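Local structure of A-type flavoprotein (2Q9U) at residues L303-Y306 / A310-F313; T284-V289 / R402-C407; G16-G21 / A70-L75. The protein probably carries electrons from bound FMN to a diiron centre and scavenges dioxygen, as an oxidoreductase of the flavodiiron family. One frame throughout, in Å; residues are numbered along the deposited sequence.

Contact 1: residues L303-Y306 / A310-F313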
ATOM      1  N   LEU A 303     -12.090  -2.008  15.851  1.00 10.47           N
ATOM      2  CA  LEU A 303     -12.693  -0.739  16.275  1.00 11.12           C
ATOM      3  C   LEU A 303     -14.235  -0.724  16.197  1.00 11.71           C
ATOM      4  O   LEU A 303     -14.927  -0.317  17.154  1.00 12.44           O
ATOM      5  CB  LEU A 303     -12.130   0.397  15.422  1.00 10.27           C
ATOM      6  CG  LEU A 303     -12.741   1.804  15.562  1.00 13.29           C
ATOM      7  CD1 LEU A 303     -12.550   2.347  17.017  1.00 14.67           C
ATOM      8  CD2 LEU A 303     -12.160   2.762  14.538  1.00 14.10           C
ATOM      9  N   HIS A 304     -14.772  -1.140  15.056  1.00 10.43           N
ATOM     10  CA  HIS A 304     -16.193  -1.004  14.817  1.00 11.36           C
ATOM     11  C   HIS A 304     -17.030  -2.082  15.464  1.00 11.16           C
ATOM     12  O   HIS A 304     -18.089  -1.788  15.994  1.00 11.66           O
ATOM     13  CB  HIS A 304     -16.504  -0.796  13.314  1.00 10.39           C
ATOM     14  CG  HIS A 304     -16.084   0.557  12.836  1.00 10.59           C
ATOM     15  ND1 HIS A 304     -16.715   1.710  13.252  1.00 10.69           N
ATOM     16  CD2 HIS A 304     -15.069   0.954  12.031  1.00 10.71           C
ATOM     17  CE1 HIS A 304     -16.136   2.759  12.691  1.00 10.23           C
ATOM     18  NE2 HIS A 304     -15.126   2.327  11.958  1.00 11.39           N
ATOM     19  N   THR A 305     -16.539  -3.313  15.452  1.00 11.00           N
ATOM     20  CA  THR A 305     -17.229  -4.425  16.121  1.00 11.87           C
ATOM     21  C   THR A 305     -17.272  -4.246  17.648  1.00 12.40           C
ATOM     22  O   THR A 305     -18.246  -4.667  18.287  1.00 12.23           O
ATOM     23  CB  THR A 305     -16.625  -5.805  15.758  1.00 11.40           C
ATOM     24  OG1 THR A 305     -15.220  -5.849  16.082  1.00 10.61           O
ATOM     25  CG2 THR A 305     -16.806  -6.113  14.254  1.00 12.51           C
ATOM     26  N   TYR A 306     -16.204  -3.705  18.214  1.00 12.21           N
ATOM     27  CA  TYR A 306     -16.159  -3.242  19.606  1.00 12.35           C
ATOM     28  C   TYR A 306     -17.481  -2.658  20.159  1.00 12.13           C
ATOM     29  O   TYR A 306     -17.977  -3.104  21.135  1.00 12.51           O
ATOM     30  CB  TYR A 306     -14.987  -2.279  19.806  1.00 12.72           C
ATOM     31  CG  TYR A 306     -14.895  -1.557  21.130  1.00 13.28           C
ATOM     32  CD1 TYR A 306     -14.401  -2.164  22.227  1.00 15.03           C
ATOM     33  CD2 TYR A 306     -15.270  -0.241  21.256  1.00 13.83           C
ATOM     34  CE1 TYR A 306     -14.295  -1.492  23.428  1.00 13.96           C
ATOM     35  CE2 TYR A 306     -15.192   0.426  22.421  1.00 11.48           C
ATOM     36  CZ  TYR A 306     -14.691  -0.210  23.516  1.00 14.24           C
ATOM     37  OH  TYR A 306     -14.581   0.438  24.682  1.00 17.30           O
ATOM     38  N   ALA A 310     -24.811  -5.010  16.926  1.00 10.81           N
ATOM     39  CA  ALA A 310     -24.973  -6.185  16.081  1.00 10.79           C
ATOM     40  C   ALA A 310     -24.012  -6.121  14.893  1.00 10.73           C
ATOM     41  O   ALA A 310     -23.630  -5.032  14.436  1.00  9.32           O
ATOM     42  CB  ALA A 310     -26.433  -6.304  15.551  1.00  8.67           C
ATOM     43  N   VAL A 311     -23.691  -7.292  14.360  1.00 11.12           N
ATOM     44  CA  VAL A 311     -22.767  -7.368  13.212  1.00 11.26           C
ATOM     45  C   VAL A 311     -23.278  -8.309  12.121  1.00 12.07           C
ATOM     46  O   VAL A 311     -24.111  -9.195  12.368  1.00 11.47           O
ATOM     47  CB  VAL A 311     -21.322  -7.811  13.635  1.00 11.23           C
ATOM     48  CG1 VAL A 311     -20.699  -6.798  14.583  1.00 11.67           C
ATOM     49  CG2 VAL A 311     -21.293  -9.259  14.261  1.00 12.04           C
ATOM     50  N   ALA A 312     -22.761  -8.110  10.918  1.00 11.66           N
ATOM     51  CA  ALA A 312     -22.894  -9.115   9.853  1.00 12.00           C
ATOM     52  C   ALA A 312     -21.537  -9.357   9.176  1.00 12.42           C
ATOM     53  O   ALA A 312     -20.738  -8.417   9.011  1.00 12.95           O
ATOM     54  CB  ALA A 312     -23.959  -8.674   8.817  1.00 11.82           C
ATOM     55  N   PHE A 313     -21.277 -10.620   8.827  1.00 11.83           N
ATOM     56  CA  PHE A 313     -20.101 -10.986   8.059  1.00 11.41           C
ATOM     57  C   PHE A 313     -20.515 -11.673   6.768  1.00 11.92           C
ATOM     58  O   PHE A 313     -21.424 -12.531   6.752  1.00 11.43           O
ATOM     59  CB  PHE A 313     -19.193 -11.904   8.858  1.00 11.27           C
ATOM     60  CG  PHE A 313     -18.325 -11.176   9.864  1.00 11.71           C
ATOM     61  CD1 PHE A 313     -18.890 -10.637  11.034  1.00 11.48           C
ATOM     62  CD2 PHE A 313     -16.967 -11.023   9.646  1.00 12.68           C
ATOM     63  CE1 PHE A 313     -18.105  -9.957  11.981  1.00 13.89           C
ATOM     64  CE2 PHE A 313     -16.154 -10.365  10.614  1.00  9.59           C
ATOM     65  CZ  PHE A 313     -16.737  -9.820  11.771  1.00 11.41           C
TER

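Contact 2: residues T284-V289 / R402-C407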
ATOM      1  N   THR A 284     -33.945   1.571  11.166  1.00 15.36           N
ATOM      2  CA  THR A 284     -34.286   1.398  12.599  1.00 16.07           C
ATOM      3  C   THR A 284     -33.774   2.500  13.525  1.00 15.85           C
ATOM      4  O   THR A 284     -34.141   2.548  14.716  1.00 16.07           O
ATOM      5  CB  THR A 284     -33.782   0.047  13.170  1.00 16.20           C
ATOM      6  OG1 THR A 284     -32.334   0.020  13.203  1.00 15.94           O
ATOM      7  CG2 THR A 284     -34.310  -1.095  12.379  1.00 15.75           C
ATOM      8  N   GLY A 285     -32.920   3.360  12.979  1.00 15.57           N
ATOM      9  CA  GLY A 285     -32.294   4.436  13.714  1.00 15.73           C
ATOM     10  C   GLY A 285     -30.865   4.085  14.137  1.00 15.92           C
ATOM     11  O   GLY A 285     -30.218   4.867  14.832  1.00 16.73           O
ATOM     12  N   CYS A 286     -30.365   2.922  13.734  1.00 14.01           N
ATOM     13  CA  CYS A 286     -28.960   2.589  14.008  1.00 14.48           C
ATOM     14  C   CYS A 286     -28.003   3.328  13.082  1.00 13.79           C
ATOM     15  O   CYS A 286     -28.323   3.604  11.920  1.00 13.48           O
ATOM     16  CB  CYS A 286     -28.710   1.087  13.834  1.00 14.52           C
ATOM     17  SG  CYS A 286     -29.429   0.037  15.079  1.00 17.01           S
ATOM     18  N   GLU A 287     -26.829   3.677  13.606  1.00 13.53           N
ATOM     19  CA  GLU A 287     -25.676   3.945  12.743  1.00 12.71           C
ATOM     20  C   GLU A 287     -25.307   2.637  12.023  1.00 12.04           C
ATOM     21  O   GLU A 287     -25.463   1.533  12.583  1.00 11.79           O
ATOM     22  CB  GLU A 287     -24.454   4.409  13.553  1.00 13.87           C
ATOM     23  CG  GLU A 287     -23.312   4.801  12.591  1.00 15.09           C
ATOM     24  CD  GLU A 287     -22.058   5.290  13.252  1.00 19.67           C
ATOM     25  OE1 GLU A 287     -21.875   5.039  14.464  1.00 21.36           O
ATOM     26  OE2 GLU A 287     -21.246   5.911  12.526  1.00 22.40           O
ATOM     27  N   THR A 288     -24.843   2.758  10.774  1.00 11.47           N
ATOM     28  CA  THR A 288     -24.423   1.599   9.989  1.00 11.23           C
ATOM     29  C   THR A 288     -23.051   1.900   9.378  1.00 11.08           C
ATOM     30  O   THR A 288     -22.836   2.975   8.847  1.00 11.73           O
ATOM     31  CB  THR A 288     -25.413   1.274   8.842  1.00 11.35           C
ATOM     32  OG1 THR A 288     -25.479   2.382   7.932  1.00 12.54           O
ATOM     33  CG2 THR A 288     -26.814   0.971   9.392  1.00 11.59           C
ATOM     34  N   VAL A 289     -22.138   0.943   9.493  1.00 11.69           N
ATOM     35  CA  VAL A 289     -20.785   1.041   8.951  1.00 11.22           C
ATOM     36  C   VAL A 289     -20.583  -0.200   8.070  1.00 11.77           C
ATOM     37  O   VAL A 289     -20.886  -1.316   8.477  1.00 11.03           O
ATOM     38  CB  VAL A 289     -19.725   1.104  10.120  1.00 11.47           C
ATOM     39  CG1 VAL A 289     -18.275   1.013   9.590  1.00 11.92           C
ATOM     40  CG2 VAL A 289     -19.907   2.377  10.951  1.00 11.18           C
ATOM     41  N   ARG A 402     -32.558  -5.999  16.507  1.00 13.91           N
ATOM     42  CA  ARG A 402     -31.776  -6.824  17.431  1.00 13.20           C
ATOM     43  C   ARG A 402     -30.590  -6.098  18.061  1.00 13.28           C
ATOM     44  O   ARG A 402     -30.272  -6.347  19.216  1.00 13.14           O
ATOM     45  CB  ARG A 402     -31.298  -8.105  16.762  1.00 14.21           C
ATOM     46  CG  ARG A 402     -32.419  -9.116  16.485  1.00 13.23           C
ATOM     47  CD  ARG A 402     -31.899 -10.210  15.543  1.00 15.31           C
ATOM     48  NE  ARG A 402     -32.927 -11.200  15.192  1.00 16.39           N
ATOM     49  CZ  ARG A 402     -33.307 -12.200  15.984  1.00 17.70           C
ATOM     50  NH1 ARG A 402     -32.766 -12.337  17.182  1.00 16.11           N
ATOM     51  NH2 ARG A 402     -34.248 -13.050  15.578  1.00 20.08           N
ATOM     52  N   ALA A 403     -29.951  -5.210  17.300  1.00 12.58           N
ATOM     53  CA  ALA A 403     -28.902  -4.343  17.846  1.00 12.79           C
ATOM     54  C   ALA A 403     -29.477  -3.426  18.950  1.00 13.42           C
ATOM     55  O   ALA A 403     -28.895  -3.287  20.021  1.00 13.78           O
ATOM     56  CB  ALA A 403     -28.297  -3.503  16.750  1.00 12.73           C
ATOM     57  N   ILE A 404     -30.630  -2.830  18.683  1.00 13.52           N
ATOM     58  CA  ILE A 404     -31.254  -1.912  19.642  1.00 13.57           C
ATOM     59  C   ILE A 404     -31.612  -2.697  20.905  1.00 14.02           C
ATOM     60  O   ILE A 404     -31.342  -2.239  22.026  1.00 13.95           O
ATOM     61  CB  ILE A 404     -32.445  -1.187  19.012  1.00 13.84           C
ATOM     62  CG1 ILE A 404     -31.942  -0.171  17.957  1.00 13.09           C
ATOM     63  CG2 ILE A 404     -33.294  -0.476  20.108  1.00 15.91           C
ATOM     64  CD1 ILE A 404     -33.011   0.265  16.946  1.00 16.58           C
ATOM     65  N   ALA A 405     -32.160  -3.897  20.719  1.00 13.70           N
ATOM     66  CA  ALA A 405     -32.529  -4.770  21.852  1.00 14.12           C
ATOM     67  C   ALA A 405     -31.314  -5.163  22.685  1.00 14.87           C
ATOM     68  O   ALA A 405     -31.354  -5.163  23.924  1.00 13.85           O
ATOM     69  CB  ALA A 405     -33.264  -6.019  21.362  1.00 14.58           C
ATOM     70  N   TYR A 406     -30.223  -5.502  21.997  1.00 14.35           N
ATOM     71  CA  TYR A 406     -29.006  -5.912  22.673  1.00 14.57           C
ATOM     72  C   TYR A 406     -28.454  -4.766  23.528  1.00 15.27           C
ATOM     73  O   TYR A 406     -28.017  -4.978  24.669  1.00 15.33           O
ATOM     74  CB  TYR A 406     -27.967  -6.388  21.632  1.00 14.06           C
ATOM     75  CG  TYR A 406     -26.632  -6.686  22.241  1.00 13.85           C
ATOM     76  CD1 TYR A 406     -26.336  -7.950  22.735  1.00 13.01           C
ATOM     77  CD2 TYR A 406     -25.661  -5.681  22.346  1.00 14.29           C
ATOM     78  CE1 TYR A 406     -25.095  -8.214  23.323  1.00 12.89           C
ATOM     79  CE2 TYR A 406     -24.437  -5.936  22.912  1.00 14.11           C
ATOM     80  CZ  TYR A 406     -24.159  -7.192  23.399  1.00 13.66           C
ATOM     81  OH  TYR A 406     -22.923  -7.379  23.942  1.00 14.85           O
ATOM     82  N   CYS A 407     -28.476  -3.553  22.987  1.00 15.98           N
ATOM     83  CA  CYS A 407     -28.013  -2.392  23.729  1.00 18.39           C
ATOM     84  C   CYS A 407     -28.891  -2.071  24.924  1.00 18.67           C
ATOM     85  O   CYS A 407     -28.386  -1.687  25.962  1.00 19.45           O
ATOM     86  CB  CYS A 407     -27.972  -1.154  22.853  1.00 18.52           C
ATOM     87  SG  CYS A 407     -26.566  -1.148  21.790  1.00 24.87           S
TER

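Contact 3: residues G16-G21 / A70-L75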
ATOM      1  N   GLY A  16       7.779  18.910  38.727  1.00 14.05           N
ATOM      2  CA  GLY A  16       8.840  17.937  38.959  1.00 13.24           C
ATOM      3  C   GLY A  16       8.718  16.638  38.160  1.00 13.22           C
ATOM      4  O   GLY A  16       9.474  15.713  38.419  1.00 13.16           O
ATOM      5  N   VAL A  17       7.764  16.558  37.213  1.00 12.62           N
ATOM      6  CA  VAL A  17       7.570  15.330  36.389  1.00 12.38           C
ATOM      7  C   VAL A  17       7.681  15.718  34.919  1.00 12.42           C
ATOM      8  O   VAL A  17       6.915  16.550  34.430  1.00 13.41           O
ATOM      9  CB  VAL A  17       6.244  14.557  36.702  1.00 12.42           C
ATOM     10  CG1 VAL A  17       6.137  13.243  35.890  1.00 12.83           C
ATOM     11  CG2 VAL A  17       6.088  14.248  38.233  1.00 11.50           C
ATOM     12  N   TYR A  18       8.675  15.150  34.243  1.00 12.18           N
ATOM     13  CA  TYR A  18       9.039  15.547  32.890  1.00 12.72           C
ATOM     14  C   TYR A  18       8.796  14.416  31.913  1.00 12.82           C
ATOM     15  O   TYR A  18       9.116  13.258  32.212  1.00 11.87           O
ATOM     16  CB  TYR A  18      10.513  15.946  32.828  1.00 14.09           C
ATOM     17  CG  TYR A  18      10.876  17.165  33.657  1.00 14.98           C
ATOM     18  CD1 TYR A  18      10.965  17.091  35.043  1.00 15.85           C
ATOM     19  CD2 TYR A  18      11.139  18.381  33.045  1.00 15.49           C
ATOM     20  CE1 TYR A  18      11.304  18.231  35.816  1.00 19.05           C
ATOM     21  CE2 TYR A  18      11.480  19.532  33.808  1.00 16.24           C
ATOM     22  CZ  TYR A  18      11.568  19.430  35.185  1.00 17.61           C
ATOM     23  OH  TYR A  18      11.901  20.528  35.959  1.00 18.95           O
ATOM     24  N   TRP A  19       8.261  14.763  30.747  1.00 12.11           N
ATOM     25  CA  TRP A  19       8.159  13.803  29.641  1.00 11.32           C
ATOM     26  C   TRP A  19       9.511  13.651  28.995  1.00 10.30           C
ATOM     27  O   TRP A  19      10.115  14.630  28.520  1.00  9.95           O
ATOM     28  CB  TRP A  19       7.107  14.261  28.636  1.00 11.33           C
ATOM     29  CG  TRP A  19       6.892  13.368  27.479  1.00 10.59           C
ATOM     30  CD1 TRP A  19       6.030  12.303  27.409  1.00 11.84           C
ATOM     31  CD2 TRP A  19       7.530  13.457  26.200  1.00 10.15           C
ATOM     32  NE1 TRP A  19       6.091  11.732  26.164  1.00 11.87           N
ATOM     33  CE2 TRP A  19       7.004  12.418  25.401  1.00 11.48           C
ATOM     34  CE3 TRP A  19       8.484  14.330  25.649  1.00 12.51           C
ATOM     35  CZ2 TRP A  19       7.389  12.225  24.067  1.00 10.75           C
ATOM     36  CZ3 TRP A  19       8.890  14.135  24.319  1.00 10.33           C
ATOM     37  CH2 TRP A  19       8.336  13.088  23.546  1.00 10.79           C
ATOM     38  N   VAL A  20      10.008  12.415  28.982  1.00  9.86           N
ATOM     39  CA  VAL A  20      11.292  12.121  28.346  1.00  9.73           C
ATOM     40  C   VAL A  20      11.130  10.944  27.330  1.00 10.40           C
ATOM     41  O   VAL A  20      12.062  10.198  27.078  1.00 10.22           O
ATOM     42  CB  VAL A  20      12.391  11.825  29.385  1.00 10.25           C
ATOM     43  CG1 VAL A  20      12.739  13.112  30.211  1.00  8.58           C
ATOM     44  CG2 VAL A  20      12.023  10.616  30.276  1.00  8.72           C
ATOM     45  N   GLY A  21       9.929  10.824  26.753  1.00  9.93           N
ATOM     46  CA  GLY A  21       9.636   9.738  25.826  1.00 10.17           C
ATOM     47  C   GLY A  21      10.033  10.112  24.415  1.00  8.79           C
ATOM     48  O   GLY A  21      10.818  11.032  24.192  1.00 10.35           O
ATOM     49  N   ALA A  70      19.126  12.870  30.091  1.00 13.35           N
ATOM     50  CA  ALA A  70      20.370  13.588  30.435  1.00 14.30           C
ATOM     51  C   ALA A  70      20.157  15.095  30.517  1.00 14.87           C
ATOM     52  O   ALA A  70      20.868  15.793  31.250  1.00 14.58           O
ATOM     53  CB  ALA A  70      21.484  13.261  29.411  1.00 14.77           C
ATOM     54  N   ALA A  71      19.179  15.612  29.773  1.00 14.36           N
ATOM     55  CA  ALA A  71      18.904  17.041  29.821  1.00 14.89           C
ATOM     56  C   ALA A  71      18.317  17.414  31.177  1.00 15.78           C
ATOM     57  O   ALA A  71      18.511  18.533  31.645  1.00 15.44           O
ATOM     58  CB  ALA A  71      17.976  17.462  28.700  1.00 14.79           C
ATOM     59  N   CYS A  72      17.622  16.459  31.799  1.00 15.09           N
ATOM     60  CA  CYS A  72      17.064  16.618  33.143  1.00 16.46           C
ATOM     61  C   CYS A  72      18.032  16.273  34.273  1.00 17.03           C
ATOM     62  O   CYS A  72      18.010  16.919  35.322  1.00 17.16           O
ATOM     63  CB  CYS A  72      15.842  15.726  33.313  1.00 15.34           C
ATOM     64  SG  CYS A  72      14.418  16.202  32.289  1.00 19.32           S
ATOM     65  N   CYS A  73      18.820  15.218  34.078  1.00 16.83           N
ATOM     66  CA  CYS A  73      19.678  14.701  35.137  1.00 17.13           C
ATOM     67  C   CYS A  73      20.784  13.855  34.505  1.00 17.22           C
ATOM     68  O   CYS A  73      20.485  13.036  33.646  1.00 16.87           O
ATOM     69  CB  CYS A  73      18.837  13.817  36.052  1.00 16.67           C
ATOM     70  SG  CYS A  73      19.673  13.170  37.490  1.00 18.63           S
ATOM     71  N   PRO A  74      22.059  14.008  34.961  1.00 17.26           N
ATOM     72  CA  PRO A  74      23.098  13.125  34.428  1.00 17.29           C
ATOM     73  C   PRO A  74      22.712  11.664  34.637  1.00 16.17           C
ATOM     74  O   PRO A  74      22.118  11.334  35.662  1.00 16.40           O
ATOM     75  CB  PRO A  74      24.320  13.456  35.304  1.00 18.29           C
ATOM     76  CG  PRO A  74      24.101  14.914  35.674  1.00 18.12           C
ATOM     77  CD  PRO A  74      22.597  14.950  35.959  1.00 17.78           C
ATOM     78  N   LEU A  75      23.023  10.805  33.667  1.00 15.77           N
ATOM     79  CA  LEU A  75      22.602   9.403  33.737  1.00 16.25           C
ATOM     80  C   LEU A  75      23.138   8.690  34.967  1.00 16.06           C
ATOM     81  O   LEU A  75      22.432   7.854  35.525  1.00 16.24           O
ATOM     82  CB  LEU A  75      22.981   8.624  32.483  1.00 14.78           C
ATOM     83  CG  LEU A  75      22.361   9.148  31.181  1.00 17.46           C
ATOM     84  CD1 LEU A  75      22.864   8.286  30.063  1.00 17.06           C
ATOM     85  CD2 LEU A  75      20.795   9.183  31.214  1.00 16.16           C
TER

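Contact 1: residues L303-Y306 / A310-F313
Thr305 meets Val311 and Phe313 in a small, buried apolar contact between the C-terminal part of helix 298-306 and strand 310-314, within the flavodoxin-like domain. The helix and strand are joined by a short connection, and this is the closing half of a beta-alpha-beta crossover that starts at strand 287-292. The threonine touches through its methyl: CG2 lies 4.0 Å from Val311 CG1, and the two side chains pass at a slant. The same methyl comes within 4.5 Å of Phe313 CZ, approaching the far end of the ring at an oblique angle. With chi1 at 57°, Thr305 turns its hydroxyl back along its own helix, where OG1 bonds to Val301 O, while CG2 is left to face the strand. On the strand side, Val311 CG2 sits in the ring plane at the edge of Phe313, so valine and phenylalanine together form the surface that the methyl meets. Leu338 and Ile339 extend the apolar cluster around Thr305, and Lys342 NZ bonds to Thr305 O and Tyr306 O. The strand runs between 258-263 and 344-350 in the parallel sheet, and Ala310 and Ala312 pack against helix 386-409.

Contact 2: residues T284-V289 / R402-C407
Ile404 and Ala403 of helix 386-409 close over Thr284 and Cys286, where the chain leaves helix 269-283 and heads into strand 287-292. The terminal methyl of Ile404 makes the closest approach. Its CD1 lies 3.4 Å from the carbonyl oxygen of Thr284 and 3.8 Å from OG1 of the same residue, the two side chains running antiparallel alongside one another. Cys286 SG packs 3.8 Å from Ile404 CG1 and 4.1 Å from Ala403 CB, touching two successive residues of the helix. A chi1 of -71° in Cys286, with SG anti to the carbonyl carbon, aims the sulfur at them. In the next shell, Gly285 ends helix 269-283 in a Schellman motif, its positive phi turning the chain so that Thr284 and Cys286 both face Ile404. Thr284 OG1 is tied to Ala281 O, and Ala403 also rests on Val259 of the neighbouring strand. Further along, the strand meets the second subunit, where Thr288 N bonds to Ser180 OG of that chain. The contact is thus mainly van der Waals packing of methyl, methylene and sulfur, with one methyl set against the Thr284 carbonyl oxygen and a hydroxyl that spends its polarity on its own helix.

Contact 3: residues G16-G21 / A70-L75
In both Cys72 and Tyr18 the first side-chain atom lies anti to the carbonyl carbon, with chi1 at -67° in the cysteine and -64° in the tyrosine, which turns SG and the base of the ring toward each other. The result is a sulfur-aromatic contact in the metallo-beta-lactamase-like domain, joining strand 17-24 of the seven-stranded mixed sheet to the C-terminal part of helix 62-72. That helix belongs to a beta-alpha-beta crossover, linking the parallel strands 52-54 and 80-82 of the same sheet.

The sulfur stands 4.4 Å from the centroid of the Tyr18 ring and 31° off its normal, an oblique approach displaced toward the CB end. Cys72 SG is 3.9 Å from Tyr18 CG and 4.0 Å from both Tyr18 CB and Tyr18 CD2, whereas Tyr18 OH lies at the far end of the ring, 6.2 Å from Cys72 SG. Val20, just past the regular part of the strand, also points toward the helix and adds a second apolar surface for the sulfur. Trp19, between them, turns the other way.

Phe45 of strand 39-46 broadens the cluster, touching both Tyr18 and Cys72, while Val20 also packs on Arg68 and Ile69 one turn earlier in the helix. Backbone bonds pair Tyr18 with Phe45 and Val20 with Ser43, so the two residues that meet the sulfur sit beside strand 39-46 in the sheet. The two methyls of Val20 differ in their part: CG2 stays 6.4 Å from Cys72 SG, and the other branch makes the contact, with Val20 CG1 lying 4.1 Å from Cys72 SG.

How the contacts relate
Both segments of contact 3 precede those of the other two; contact 1 falls within the chain between the two segments of contact 2. Contacts 1 and 2 are neighbours in the flavodoxin-like domain, their centres 11 Å apart. They share its parallel five-stranded sheet, in which strand 287-292 leads into helix 298-306, and they touch where Ala310 CB lies 3.6 Å from Ala403 CB. Contact 3 belongs to the other domain, which holds the diiron site, on the opposite side of the chain's centre, with centres about 43 Å from contact 1 and 49 Å from contact 2. Helix-on-sheet packing thus occurs in both domains, with no touch between contact 3 and the other two.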